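Local coordinates for vacuolar-sorting protein BRO1 (Saccharomyces cerevisiae, PDB 1ZB1) that takes part in sorting cargo proteins into the intralumenal vesicles of multivesicular bodies and recruits the DOA4 deubiquitinase to endosomes, represented here by its Bro1 domain, at residues S289-K294 with I301-F306; F282-L287 with E308-K313; K7-D12 with K245-C250; Y261-H266 with V335-A340. One frame throughout, in Å; residues are numbered along the deposited sequence.

Contact 1: residues S289-K294 with I301-F306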
loop_
_atom_site.group_PDB
_atom_site.type_symbol
_atom_site.label_atom_id
_atom_site.label_comp_id
_atom_site.label_asym_id
_atom_site.label_seq_id
_atom_site.Cartn_x
_atom_site.Cartn_y
_atom_site.Cartn_z
ATOM N N SER A 289 8.700 7.410 23.918
ATOM C CA SER A 289 9.041 6.104 23.354
ATOM C C SER A 289 9.344 6.165 21.851
ATOM O O SER A 289 10.118 5.357 21.337
ATOM C CB SER A 289 7.899 5.106 23.580
ATOM O OG SER A 289 7.809 4.697 24.931
ATOM N N SER A 290 8.740 7.122 21.151
ATOM C CA SER A 290 8.928 7.252 19.709
ATOM C C SER A 290 10.205 7.975 19.308
ATOM O O SER A 290 10.714 7.788 18.200
ATOM C CB SER A 290 7.752 8.007 19.088
ATOM O OG SER A 290 7.868 9.402 19.327
ATOM N N LEU A 291 10.706 8.804 20.216
ATOM C CA LEU A 291 11.888 9.616 19.974
ATOM C C LEU A 291 13.122 8.902 19.427
ATOM O O LEU A 291 13.751 9.383 18.488
ATOM C CB LEU A 291 12.237 10.383 21.252
ATOM C CG LEU A 291 11.119 11.334 21.696
ATOM C CD1 LEU A 291 11.503 12.022 23.000
ATOM C CD2 LEU A 291 10.861 12.365 20.601
ATOM N N PRO A 292 13.485 7.748 20.000
ATOM C CA PRO A 292 14.670 7.045 19.491
ATOM C C PRO A 292 14.523 6.565 18.039
ATOM O O PRO A 292 15.508 6.176 17.412
ATOM C CB PRO A 292 14.827 5.873 20.464
ATOM C CG PRO A 292 14.196 6.378 21.722
ATOM C CD PRO A 292 12.960 7.080 21.201
ATOM N N PHE A 293 13.304 6.599 17.504
ATOM C CA PHE A 293 13.073 6.137 16.134
ATOM C C PHE A 293 12.648 7.238 15.166
ATOM O O PHE A 293 12.254 6.952 14.035
ATOM C CB PHE A 293 12.005 5.042 16.121
ATOM C CG PHE A 293 12.238 3.949 17.119
ATOM C CD1 PHE A 293 11.668 4.015 18.386
ATOM C CD2 PHE A 293 13.018 2.844 16.789
ATOM C CE1 PHE A 293 11.869 2.992 19.313
ATOM C CE2 PHE A 293 13.226 1.815 17.707
ATOM C CZ PHE A 293 12.651 1.889 18.973
ATOM N N LYS A 294 12.745 8.491 15.602
ATOM C CA LYS A 294 12.332 9.644 14.797
ATOM C C LYS A 294 13.261 10.040 13.659
ATOM O O LYS A 294 12.925 10.901 12.848
ATOM C CB LYS A 294 12.158 10.866 15.704
ATOM C CG LYS A 294 13.479 11.429 16.244
ATOM C CD LYS A 294 13.269 12.777 16.928
ATOM C CE LYS A 294 14.586 13.421 17.344
ATOM N NZ LYS A 294 15.229 12.707 18.482
ATOM N N ILE A 301 7.533 15.875 11.249
ATOM C CA ILE A 301 6.783 16.018 12.495
ATOM C C ILE A 301 7.555 16.877 13.495
ATOM O O ILE A 301 8.708 16.579 13.812
ATOM C CB ILE A 301 6.529 14.642 13.152
ATOM C CG1 ILE A 301 5.640 13.787 12.248
ATOM C CG2 ILE A 301 5.878 14.825 14.523
ATOM C CD1 ILE A 301 5.438 12.376 12.767
ATOM N N ASP A 302 6.915 17.928 14.001
ATOM C CA ASP A 302 7.557 18.813 14.970
ATOM C C ASP A 302 7.525 18.171 16.358
ATOM O O ASP A 302 6.757 18.584 17.228
ATOM C CB ASP A 302 6.830 20.159 15.014
ATOM C CG ASP A 302 7.609 21.222 15.771
ATOM O OD1 ASP A 302 8.199 20.908 16.829
ATOM O OD2 ASP A 302 7.621 22.382 15.311
ATOM N N PHE A 303 8.364 17.159 16.560
ATOM C CA PHE A 303 8.429 16.443 17.830
ATOM C C PHE A 303 8.604 17.324 19.074
ATOM O O PHE A 303 7.928 17.114 20.083
ATOM C CB PHE A 303 9.557 15.410 17.777
ATOM C CG PHE A 303 9.268 14.239 16.878
ATOM C CD1 PHE A 303 8.525 13.160 17.342
ATOM C CD2 PHE A 303 9.734 14.220 15.569
ATOM C CE1 PHE A 303 8.248 12.068 16.510
ATOM C CE2 PHE A 303 9.464 13.135 14.728
ATOM C CZ PHE A 303 8.719 12.058 15.205
ATOM N N ASP A 304 9.512 18.295 19.009
ATOM C CA ASP A 304 9.751 19.171 20.154
ATOM C C ASP A 304 8.564 20.084 20.448
ATOM O O ASP A 304 8.257 20.353 21.609
ATOM C CB ASP A 304 11.015 20.013 19.941
ATOM C CG ASP A 304 12.276 19.163 19.870
ATOM O OD1 ASP A 304 12.388 18.196 20.655
ATOM O OD2 ASP A 304 13.158 19.468 19.037
ATOM N N GLY A 305 7.896 20.550 19.398
ATOM C CA GLY A 305 6.744 21.415 19.580
ATOM C C GLY A 305 5.575 20.687 20.222
ATOM O O GLY A 305 4.823 21.270 21.005
ATOM N N PHE A 306 5.416 19.409 19.893
ATOM C CA PHE A 306 4.329 18.620 20.452
ATOM C C PHE A 306 4.616 18.293 21.914
ATOM O O PHE A 306 3.703 18.244 22.736
ATOM C CB PHE A 306 4.134 17.331 19.637
ATOM C CG PHE A 306 2.986 16.481 20.109
ATOM C CD1 PHE A 306 1.709 17.025 20.253
ATOM C CD2 PHE A 306 3.179 15.137 20.411
ATOM C CE1 PHE A 306 0.640 16.242 20.694
ATOM C CE2 PHE A 306 2.122 14.342 20.853
ATOM C CZ PHE A 306 0.847 14.896 20.997
#

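Contact 2: residues F282-L287 with E308-K313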
loop_
_atom_site.group_PDB
_atom_site.type_symbol
_atom_site.label_atom_id
_atom_site.label_comp_id
_atom_site.label_asym_id
_atom_site.label_seq_id
_atom_site.Cartn_x
_atom_site.Cartn_y
_atom_site.Cartn_z
ATOM N N PHE A 282 0.120 9.314 30.072
ATOM C CA PHE A 282 0.344 8.202 29.156
ATOM C C PHE A 282 0.802 8.697 27.789
ATOM O O PHE A 282 1.692 8.107 27.172
ATOM C CB PHE A 282 -0.937 7.381 28.996
ATOM C CG PHE A 282 -0.807 6.237 28.033
ATOM C CD1 PHE A 282 0.012 5.150 28.329
ATOM C CD2 PHE A 282 -1.500 6.245 26.826
ATOM C CE1 PHE A 282 0.139 4.086 27.436
ATOM C CE2 PHE A 282 -1.382 5.186 25.926
ATOM C CZ PHE A 282 -0.560 4.104 26.232
ATOM N N SER A 283 0.189 9.779 27.322
ATOM C CA SER A 283 0.536 10.358 26.033
ATOM C C SER A 283 2.016 10.734 25.983
ATOM O O SER A 283 2.715 10.421 25.019
ATOM C CB SER A 283 -0.314 11.599 25.766
ATOM O OG SER A 283 -0.015 12.161 24.500
ATOM N N MET A 284 2.486 11.412 27.026
ATOM C CA MET A 284 3.881 11.830 27.109
ATOM C C MET A 284 4.813 10.623 27.053
ATOM O O MET A 284 5.852 10.670 26.401
ATOM C CB MET A 284 4.133 12.609 28.406
ATOM C CG MET A 284 5.564 13.124 28.555
ATOM S SD MET A 284 5.998 14.389 27.336
ATOM C CE MET A 284 6.822 13.439 26.108
ATOM N N GLN A 285 4.439 9.555 27.750
ATOM C CA GLN A 285 5.229 8.328 27.770
ATOM C C GLN A 285 5.443 7.824 26.342
ATOM O O GLN A 285 6.572 7.604 25.908
ATOM C CB GLN A 285 4.509 7.249 28.585
ATOM C CG GLN A 285 4.419 7.527 30.080
ATOM C CD GLN A 285 3.549 6.511 30.810
ATOM O OE1 GLN A 285 3.708 5.303 30.636
ATOM N NE2 GLN A 285 2.626 7.001 31.634
ATOM N N GLN A 286 4.339 7.647 25.621
ATOM C CA GLN A 286 4.381 7.168 24.249
ATOM C C GLN A 286 5.188 8.074 23.330
ATOM O O GLN A 286 5.952 7.590 22.496
ATOM C CB GLN A 286 2.959 7.005 23.715
ATOM C CG GLN A 286 2.231 5.820 24.317
ATOM C CD GLN A 286 2.973 4.516 24.080
ATOM O OE1 GLN A 286 3.335 4.191 22.945
ATOM N NE2 GLN A 286 3.199 3.759 25.145
ATOM N N LEU A 287 5.026 9.386 23.473
ATOM C CA LEU A 287 5.779 10.310 22.636
ATOM C C LEU A 287 7.276 10.117 22.882
ATOM O O LEU A 287 8.077 10.110 21.945
ATOM C CB LEU A 287 5.394 11.759 22.936
ATOM C CG LEU A 287 6.222 12.793 22.172
ATOM C CD1 LEU A 287 5.989 12.637 20.683
ATOM C CD2 LEU A 287 5.844 14.201 22.622
ATOM N N GLU A 308 6.092 20.170 23.963
ATOM C CA GLU A 308 5.762 21.392 24.685
ATOM C C GLU A 308 4.255 21.535 24.853
ATOM O O GLU A 308 3.774 21.942 25.911
ATOM C CB GLU A 308 6.306 22.617 23.946
ATOM C CG GLU A 308 7.812 22.766 24.023
ATOM C CD GLU A 308 8.292 24.080 23.440
ATOM O OE1 GLU A 308 7.805 25.143 23.889
ATOM O OE2 GLU A 308 9.156 24.051 22.535
ATOM N N THR A 309 3.514 21.206 23.802
ATOM C CA THR A 309 2.062 21.293 23.839
ATOM C C THR A 309 1.500 20.405 24.949
ATOM O O THR A 309 0.588 20.812 25.669
ATOM C CB THR A 309 1.449 20.875 22.488
ATOM O OG1 THR A 309 1.865 21.797 21.474
ATOM C CG2 THR A 309 -0.072 20.868 22.567
ATOM N N LEU A 310 2.051 19.202 25.092
ATOM C CA LEU A 310 1.597 18.277 26.124
ATOM C C LEU A 310 1.915 18.782 27.521
ATOM O O LEU A 310 1.042 18.829 28.383
ATOM C CB LEU A 310 2.238 16.897 25.949
ATOM C CG LEU A 310 1.769 16.019 24.791
ATOM C CD1 LEU A 310 2.475 14.673 24.859
ATOM C CD2 LEU A 310 0.266 15.825 24.869
ATOM N N GLU A 311 3.174 19.143 27.746
ATOM C CA GLU A 311 3.593 19.633 29.051
ATOM C C GLU A 311 2.781 20.856 29.448
ATOM O O GLU A 311 2.327 20.970 30.585
ATOM C CB GLU A 311 5.088 19.969 29.039
ATOM C CG GLU A 311 5.981 18.737 28.985
ATOM C CD GLU A 311 7.464 19.070 29.007
ATOM O OE1 GLU A 311 8.276 18.123 29.091
ATOM O OE2 GLU A 311 7.815 20.269 28.940
ATOM N N LYS A 312 2.596 21.761 28.496
ATOM C CA LYS A 312 1.837 22.978 28.727
ATOM C C LYS A 312 0.441 22.631 29.249
ATOM O O LYS A 312 -0.001 23.157 30.272
ATOM C CB LYS A 312 1.742 23.764 27.420
ATOM C CG LYS A 312 1.529 25.257 27.592
ATOM C CD LYS A 312 2.025 26.007 26.361
ATOM C CE LYS A 312 3.504 25.714 26.106
ATOM N NZ LYS A 312 4.056 26.440 24.925
ATOM N N LYS A 313 -0.241 21.730 28.551
ATOM C CA LYS A 313 -1.582 21.312 28.946
ATOM C C LYS A 313 -1.525 20.547 30.263
ATOM O O LYS A 313 -2.378 20.715 31.133
ATOM C CB LYS A 313 -2.196 20.418 27.867
ATOM C CG LYS A 313 -3.710 20.368 27.907
ATOM C CD LYS A 313 -4.286 21.739 27.574
ATOM C CE LYS A 313 -5.792 21.748 27.694
ATOM N NZ LYS A 313 -6.192 21.371 29.070
#

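Contact 3: residues K7-D12 with K245-C250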
loop_
_atom_site.group_PDB
_atom_site.type_symbol
_atom_site.label_atom_id
_atom_site.label_comp_id
_atom_site.label_asym_id
_atom_site.label_seq_id
_atom_site.Cartn_x
_atom_site.Cartn_y
_atom_site.Cartn_z
ATOM N N LYS A 7 3.773 17.084 7.953
ATOM C CA LYS A 7 3.961 16.692 6.560
ATOM C C LYS A 7 3.921 15.164 6.477
ATOM O O LYS A 7 4.526 14.473 7.297
ATOM C CB LYS A 7 5.313 17.189 6.041
ATOM C CG LYS A 7 5.620 18.659 6.333
ATOM C CD LYS A 7 4.627 19.595 5.668
ATOM C CE LYS A 7 5.024 21.057 5.872
ATOM N NZ LYS A 7 5.096 21.439 7.315
ATOM N N PRO A 8 3.206 14.618 5.481
ATOM C CA PRO A 8 3.094 13.168 5.304
ATOM C C PRO A 8 4.372 12.524 4.778
ATOM O O PRO A 8 5.009 13.041 3.864
ATOM C CB PRO A 8 1.940 13.036 4.317
ATOM C CG PRO A 8 2.127 14.237 3.453
ATOM C CD PRO A 8 2.412 15.330 4.462
ATOM N N TYR A 9 4.733 11.389 5.366
ATOM C CA TYR A 9 5.919 10.646 4.966
ATOM C C TYR A 9 5.463 9.320 4.347
ATOM O O TYR A 9 5.022 8.421 5.065
ATOM C CB TYR A 9 6.789 10.362 6.190
ATOM C CG TYR A 9 8.113 9.713 5.864
ATOM C CD1 TYR A 9 9.264 10.481 5.709
ATOM C CD2 TYR A 9 8.213 8.330 5.701
ATOM C CE1 TYR A 9 10.490 9.889 5.399
ATOM C CE2 TYR A 9 9.436 7.728 5.393
ATOM C CZ TYR A 9 10.567 8.515 5.245
ATOM O OH TYR A 9 11.777 7.937 4.953
ATOM N N LEU A 10 5.568 9.202 3.028
ATOM C CA LEU A 10 5.150 7.984 2.333
ATOM C C LEU A 10 6.335 7.158 1.828
ATOM O O LEU A 10 7.281 7.702 1.251
ATOM C CB LEU A 10 4.243 8.344 1.150
ATOM C CG LEU A 10 2.974 9.129 1.506
ATOM C CD1 LEU A 10 2.196 9.444 0.237
ATOM C CD2 LEU A 10 2.122 8.325 2.473
ATOM N N PHE A 11 6.280 5.847 2.052
ATOM C CA PHE A 11 7.341 4.949 1.607
ATOM C C PHE A 11 7.335 4.861 0.086
ATOM O O PHE A 11 6.274 4.808 -0.537
ATOM C CB PHE A 11 7.158 3.542 2.197
ATOM C CG PHE A 11 7.372 3.464 3.687
ATOM C CD1 PHE A 11 8.096 4.446 4.361
ATOM C CD2 PHE A 11 6.869 2.384 4.415
ATOM C CE1 PHE A 11 8.319 4.358 5.739
ATOM C CE2 PHE A 11 7.085 2.283 5.792
ATOM C CZ PHE A 11 7.813 3.277 6.455
ATOM N N ASP A 12 8.520 4.843 -0.509
ATOM C CA ASP A 12 8.638 4.767 -1.962
ATOM C C ASP A 12 8.822 3.308 -2.383
ATOM O O ASP A 12 9.900 2.734 -2.200
ATOM C CB ASP A 12 9.832 5.602 -2.426
ATOM C CG ASP A 12 9.723 6.015 -3.876
ATOM O OD1 ASP A 12 8.818 6.820 -4.198
ATOM O OD2 ASP A 12 10.537 5.533 -4.697
ATOM N N LYS A 245 11.855 0.158 8.764
ATOM C CA LYS A 245 11.672 -0.396 10.098
ATOM C C LYS A 245 11.596 0.656 11.208
ATOM O O LYS A 245 10.684 0.630 12.035
ATOM C CB LYS A 245 12.792 -1.392 10.404
ATOM C CG LYS A 245 12.508 -2.299 11.589
ATOM C CD LYS A 245 13.619 -3.319 11.778
ATOM C CE LYS A 245 13.257 -4.331 12.847
ATOM N NZ LYS A 245 12.963 -3.656 14.140
ATOM N N THR A 246 12.543 1.588 11.223
ATOM C CA THR A 246 12.560 2.607 12.265
ATOM C C THR A 246 11.384 3.575 12.179
ATOM O O THR A 246 10.854 4.005 13.201
ATOM C CB THR A 246 13.882 3.408 12.245
ATOM O OG1 THR A 246 14.010 4.108 11.002
ATOM C CG2 THR A 246 15.065 2.464 12.402
ATOM N N THR A 247 10.965 3.905 10.963
ATOM C CA THR A 247 9.851 4.832 10.782
ATOM C C THR A 247 8.502 4.226 11.183
ATOM O O THR A 247 7.629 4.921 11.704
ATOM C CB THR A 247 9.810 5.331 9.327
ATOM O OG1 THR A 247 10.982 6.114 9.076
ATOM C CG2 THR A 247 8.575 6.182 9.072
ATOM N N VAL A 248 8.335 2.930 10.949
ATOM C CA VAL A 248 7.101 2.250 11.314
ATOM C C VAL A 248 6.986 2.247 12.840
ATOM O O VAL A 248 5.916 2.505 13.403
ATOM C CB VAL A 248 7.096 0.794 10.775
ATOM C CG1 VAL A 248 6.012 -0.023 11.468
ATOM C CG2 VAL A 248 6.855 0.803 9.265
ATOM N N THR A 249 8.097 1.967 13.511
ATOM C CA THR A 249 8.110 1.940 14.969
ATOM C C THR A 249 7.821 3.327 15.545
ATOM O O THR A 249 7.087 3.461 16.520
ATOM C CB THR A 249 9.471 1.439 15.502
ATOM O OG1 THR A 249 9.684 0.093 15.056
ATOM C CG2 THR A 249 9.495 1.475 17.026
ATOM N N CYS A 250 8.393 4.355 14.937
ATOM C CA CYS A 250 8.170 5.713 15.405
ATOM C C CYS A 250 6.679 6.058 15.290
ATOM O O CYS A 250 6.056 6.527 16.252
ATOM C CB CYS A 250 8.999 6.694 14.579
ATOM S SG CYS A 250 8.914 8.405 15.157
HETATM O O HOH W 1 11.851 5.727 6.729
#

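Contact 4: residues Y261-H266 with V335-A340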
loop_
_atom_site.group_PDB
_atom_site.type_symbol
_atom_site.label_atom_id
_atom_site.label_comp_id
_atom_site.label_asym_id
_atom_site.label_seq_id
_atom_site.Cartn_x
_atom_site.Cartn_y
_atom_site.Cartn_z
ATOM N N TYR A 261 -3.579 11.824 23.840
ATOM C CA TYR A 261 -3.670 13.270 23.977
ATOM C C TYR A 261 -5.094 13.755 23.710
ATOM O O TYR A 261 -5.701 14.431 24.545
ATOM C CB TYR A 261 -2.698 13.947 23.006
ATOM C CG TYR A 261 -2.900 15.444 22.828
ATOM C CD1 TYR A 261 -2.840 16.318 23.917
ATOM C CD2 TYR A 261 -3.133 15.984 21.567
ATOM C CE1 TYR A 261 -3.005 17.691 23.747
ATOM C CE2 TYR A 261 -3.298 17.350 21.386
ATOM C CZ TYR A 261 -3.233 18.199 22.479
ATOM O OH TYR A 261 -3.396 19.550 22.296
ATOM N N TYR A 262 -5.635 13.402 22.549
ATOM C CA TYR A 262 -6.981 13.843 22.209
ATOM C C TYR A 262 -8.054 13.290 23.140
ATOM O O TYR A 262 -9.029 13.978 23.428
ATOM C CB TYR A 262 -7.283 13.525 20.745
ATOM C CG TYR A 262 -6.695 14.565 19.824
ATOM C CD1 TYR A 262 -7.306 15.809 19.672
ATOM C CD2 TYR A 262 -5.490 14.338 19.157
ATOM C CE1 TYR A 262 -6.735 16.800 18.884
ATOM C CE2 TYR A 262 -4.910 15.321 18.371
ATOM C CZ TYR A 262 -5.535 16.548 18.238
ATOM O OH TYR A 262 -4.963 17.526 17.466
ATOM N N HIS A 263 -7.876 12.067 23.628
ATOM C CA HIS A 263 -8.854 11.502 24.548
ATOM C C HIS A 263 -8.790 12.306 25.848
ATOM O O HIS A 263 -9.790 12.451 26.558
ATOM C CB HIS A 263 -8.557 10.026 24.821
ATOM C CG HIS A 263 -9.524 9.384 25.766
ATOM N ND1 HIS A 263 -9.219 9.128 27.086
ATOM C CD2 HIS A 263 -10.802 8.969 25.590
ATOM C CE1 HIS A 263 -10.266 8.584 27.681
ATOM N NE2 HIS A 263 -11.240 8.477 26.794
ATOM N N GLY A 264 -7.605 12.830 26.146
ATOM C CA GLY A 264 -7.422 13.628 27.346
ATOM C C GLY A 264 -8.141 14.956 27.207
ATOM O O GLY A 264 -8.793 15.411 28.145
ATOM N N LEU A 265 -8.021 15.581 26.039
ATOM C CA LEU A 265 -8.686 16.855 25.792
ATOM C C LEU A 265 -10.198 16.671 25.913
ATOM O O LEU A 265 -10.926 17.606 26.248
ATOM C CB LEU A 265 -8.336 17.389 24.402
ATOM C CG LEU A 265 -6.884 17.821 24.180
ATOM C CD1 LEU A 265 -6.731 18.385 22.781
ATOM C CD2 LEU A 265 -6.488 18.868 25.216
ATOM N N HIS A 266 -10.661 15.456 25.640
ATOM C CA HIS A 266 -12.078 15.138 25.737
ATOM C C HIS A 266 -12.465 15.007 27.208
ATOM O O HIS A 266 -13.497 15.526 27.637
ATOM C CB HIS A 266 -12.377 13.834 24.990
ATOM C CG HIS A 266 -13.660 13.183 25.401
ATOM N ND1 HIS A 266 -13.700 12.050 26.185
ATOM C CD2 HIS A 266 -14.949 13.530 25.174
ATOM C CE1 HIS A 266 -14.958 11.728 26.425
ATOM N NE2 HIS A 266 -15.736 12.611 25.825
ATOM N N VAL A 335 -6.091 1.332 28.584
ATOM C CA VAL A 335 -5.663 1.500 27.200
ATOM C C VAL A 335 -6.811 1.206 26.234
ATOM O O VAL A 335 -7.012 1.930 25.257
ATOM C CB VAL A 335 -4.460 0.578 26.869
ATOM C CG1 VAL A 335 -4.836 -0.877 27.102
ATOM C CG2 VAL A 335 -4.014 0.796 25.428
ATOM N N ASP A 336 -7.567 0.149 26.519
ATOM C CA ASP A 336 -8.694 -0.231 25.676
ATOM C C ASP A 336 -9.895 0.675 25.914
ATOM O O ASP A 336 -11.012 0.368 25.498
ATOM C CB ASP A 336 -9.078 -1.693 25.925
ATOM C CG ASP A 336 -8.033 -2.663 25.403
ATOM O OD1 ASP A 336 -8.222 -3.889 25.554
ATOM O OD2 ASP A 336 -7.020 -2.198 24.838
ATOM N N SER A 337 -9.653 1.791 26.593
ATOM C CA SER A 337 -10.703 2.762 26.868
ATOM C C SER A 337 -10.957 3.523 25.571
ATOM O O SER A 337 -12.046 4.052 25.347
ATOM C CB SER A 337 -10.257 3.730 27.967
ATOM O OG SER A 337 -11.260 4.687 28.249
ATOM N N ILE A 338 -9.933 3.572 24.722
ATOM C CA ILE A 338 -10.026 4.244 23.431
ATOM C C ILE A 338 -10.343 3.185 22.384
ATOM O O ILE A 338 -9.547 2.278 22.151
ATOM C CB ILE A 338 -8.701 4.933 23.050
ATOM C CG1 ILE A 338 -8.282 5.904 24.156
ATOM C CG2 ILE A 338 -8.868 5.679 21.733
ATOM C CD1 ILE A 338 -6.957 6.598 23.898
ATOM N N LYS A 339 -11.507 3.311 21.757
ATOM C CA LYS A 339 -11.956 2.356 20.748
ATOM C C LYS A 339 -11.581 2.784 19.328
ATOM O O LYS A 339 -12.160 3.717 18.768
ATOM C CB LYS A 339 -13.467 2.183 20.875
ATOM C CG LYS A 339 -13.902 1.868 22.299
ATOM C CD LYS A 339 -15.386 2.107 22.503
ATOM C CE LYS A 339 -15.765 1.965 23.971
ATOM N NZ LYS A 339 -17.194 2.309 24.218
ATOM N N ALA A 340 -10.612 2.081 18.752
ATOM C CA ALA A 340 -10.116 2.370 17.408
ATOM C C ALA A 340 -11.190 2.397 16.321
ATOM O O ALA A 340 -12.139 1.613 16.347
ATOM C CB ALA A 340 -9.031 1.363 17.035
#

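Contact 1: residues S289-K294 with I301-F306
With CG beside its backbone N (chi1 -71°), F303 swings its ring out from the first turn of helix 303-322 toward the turn that follows helix 275-290, where K294, its CG set between backbone N and carbonyl carbon (chi1 71°), lays the root of its side chain over the ring. K294 CB stands 3.9 Å from the centroid of the F303 ring, 24° off the normal, a CH-pi contact displaced toward the CE2 and CZ rim. The lysine chain then runs obliquely past the ring, its CD still 4.1 Å from F303 CD2, before bending away at its last torsion. From within its own segment the opposite face is closed by I301 CG2, so the ring is sandwiched between two aliphatic groups. L291 CD2 slides by at 4.1 Å from F303 CD1, and S290 OG, hydrogen-bonded to L287 O, lies 3.9 Å from F303 CE1; both approach obliquely. At the start of helix 303-322, D302 caps through OD1, which takes G305 N from above the carboxylate plane at 2.6 Å. The contact joins the two helices where the loop between them leaves and returns; helix 242-269 packs beside it, touching S290 through H253 and I301 through F254.

Contact 2: residues F282-L287 with E308-K313
Helices 282-287 and 308-313 run nearly antiparallel, at 159° between their directions, with axes 10.3 Å apart at closest approach and M284 facing L310 at the nearest CA atoms. Almost everything converges on L310, whose side chain reaches between S283, M284 and L287 of the facing helix. Its CD1 does most of the touching: it lies 3.6 Å from S283 OG, 3.9 Å from M284 CA and 4.1 Å from L287 CD2, while L310 CD2 also rests against S283 OG, at 3.7 Å. The methyl thus sits over the backbone of M284 as well as among side chains, with M284 SD 4.3 Å from L310 CD1 at the flank. L287 meets the leucine at a slant. S283 carries its OG anti to the backbone N (chi1 -179°), pointing into this apolar ground, yet the buried hydroxyl is satisfied by a hydrogen bond to S257 O of helix 242-269. Y261 of the same third helix packs on both S283 and L310. No hydrogen bond passes between the two segments, and the grip is van der Waals packing. This is the pairing of a helical hairpin: helices 275-290 and 303-322 follow each other in the chain and pack antiparallel within the largely helical Bro1 domain.

Contact 3: residues K7-D12 with K245-C250
Apolar packing centres on T247 CG2, a methyl that both Y9 and F11 of the extended N-terminal segment touch. F11 meets helix 245-250 with the edge of its ring: T247 CG2 is 3.8 Å from F11 CE1, and V248 CG2 is 3.8 Å from F11 CE2, each near the ring plane. The T247 methyl lies anti to its backbone N, which directs it at the incoming segment, whereas the V248 side chain crosses that of F11 at about a right angle. Y9, its CG anti to the backbone N (chi1 -174°), comes in obliquely, with CD2 4.0 Å from T247 CG2. Its ring also has F11 CE1 at its edge, so the two aromatic side chains pack against each other beside the helix.

Polar contact between the segments passes through water. One molecule bridges Y9 OH, at 2.8 Å, and T247 OG1, at an unusually short 2.5 Å whose exact length is doubtful; the threonine thus turns its methyl to the aromatic rings and its hydroxyl to the water.

Both rings have further aromatic partners: F11 stacks with W244, and F300 meets Y9 edge-to-face. The segment before helix 23-34 therefore lies between helix 242-269, whose K251 NZ bonds Y9 O, and helix 176-198, where E189 accepts a hydrogen bond from F11 N and I185 touches F11; helix 208-230 backs V248 through C225 and H226.

Contact 4: residues Y261-H266 with V335-A340
H263 and I338 make the closer half of this contact, a helix-to-loop junction in the helical Bro1 domain: H263 projects from helix 242-269 toward the segment that leads from helix 303-322 to helix 349-371. H263 has CG anti to its backbone N (chi1 180°), beside the carbonyl carbon, with the side chain directed at the loop. I338 slants across it, placing CG1 over one ring face, displaced toward the rim, at 4.0 Å from H263 CG. Beyond that, I338 CD1 reaches the base of the same side chain and lies 3.9 Å from H263 CB. The isoleucine thus packs against both the face of the ring and the carbon that carries it, and I338 itself is buried. S212 of helix 208-230 touches both side chains, while F279 of helix 275-290 meets the H263 ring edge-to-face and also touches S337. These neighbours place the junction among three successive helices.

The other half is looser. S337 leans toward the far end of the ring, but its approach is oblique and no hydrogen bond links the segments. This is the side nearer solvent: S337 is partly exposed and follows the exposed, poorly ordered D336, and the exposed K339 comes directly after I338. Between serine and histidine, the spacing is that of van der Waals neighbours at most: S337 OG lies 4.1 Å from both H263 NE2 and H263 CE1.

Along the chain, contact 3 closes before the others open, joining the N-terminal segment to helix 242-269; contact 4 then leaves the same helix and returns after helix 303-322, enclosing contact 2, which in turn encloses contact 1. Contacts 1 and 2 share helices 275-290 and 303-322, their centres about 11 Å apart, and touch where F306 CD2 meets L287 CD2 at 3.6 Å. Contact 4 lies about 14 Å from contact 2, between centres, with K313 CE packed on L265 CD2. Contact 3 touches contact 1 through F293, but its centre lies about 23 Å from that of contact 4. Helix 242-269 thus ties the N-terminal segment to the hairpin and later loop within one Bro1 domain.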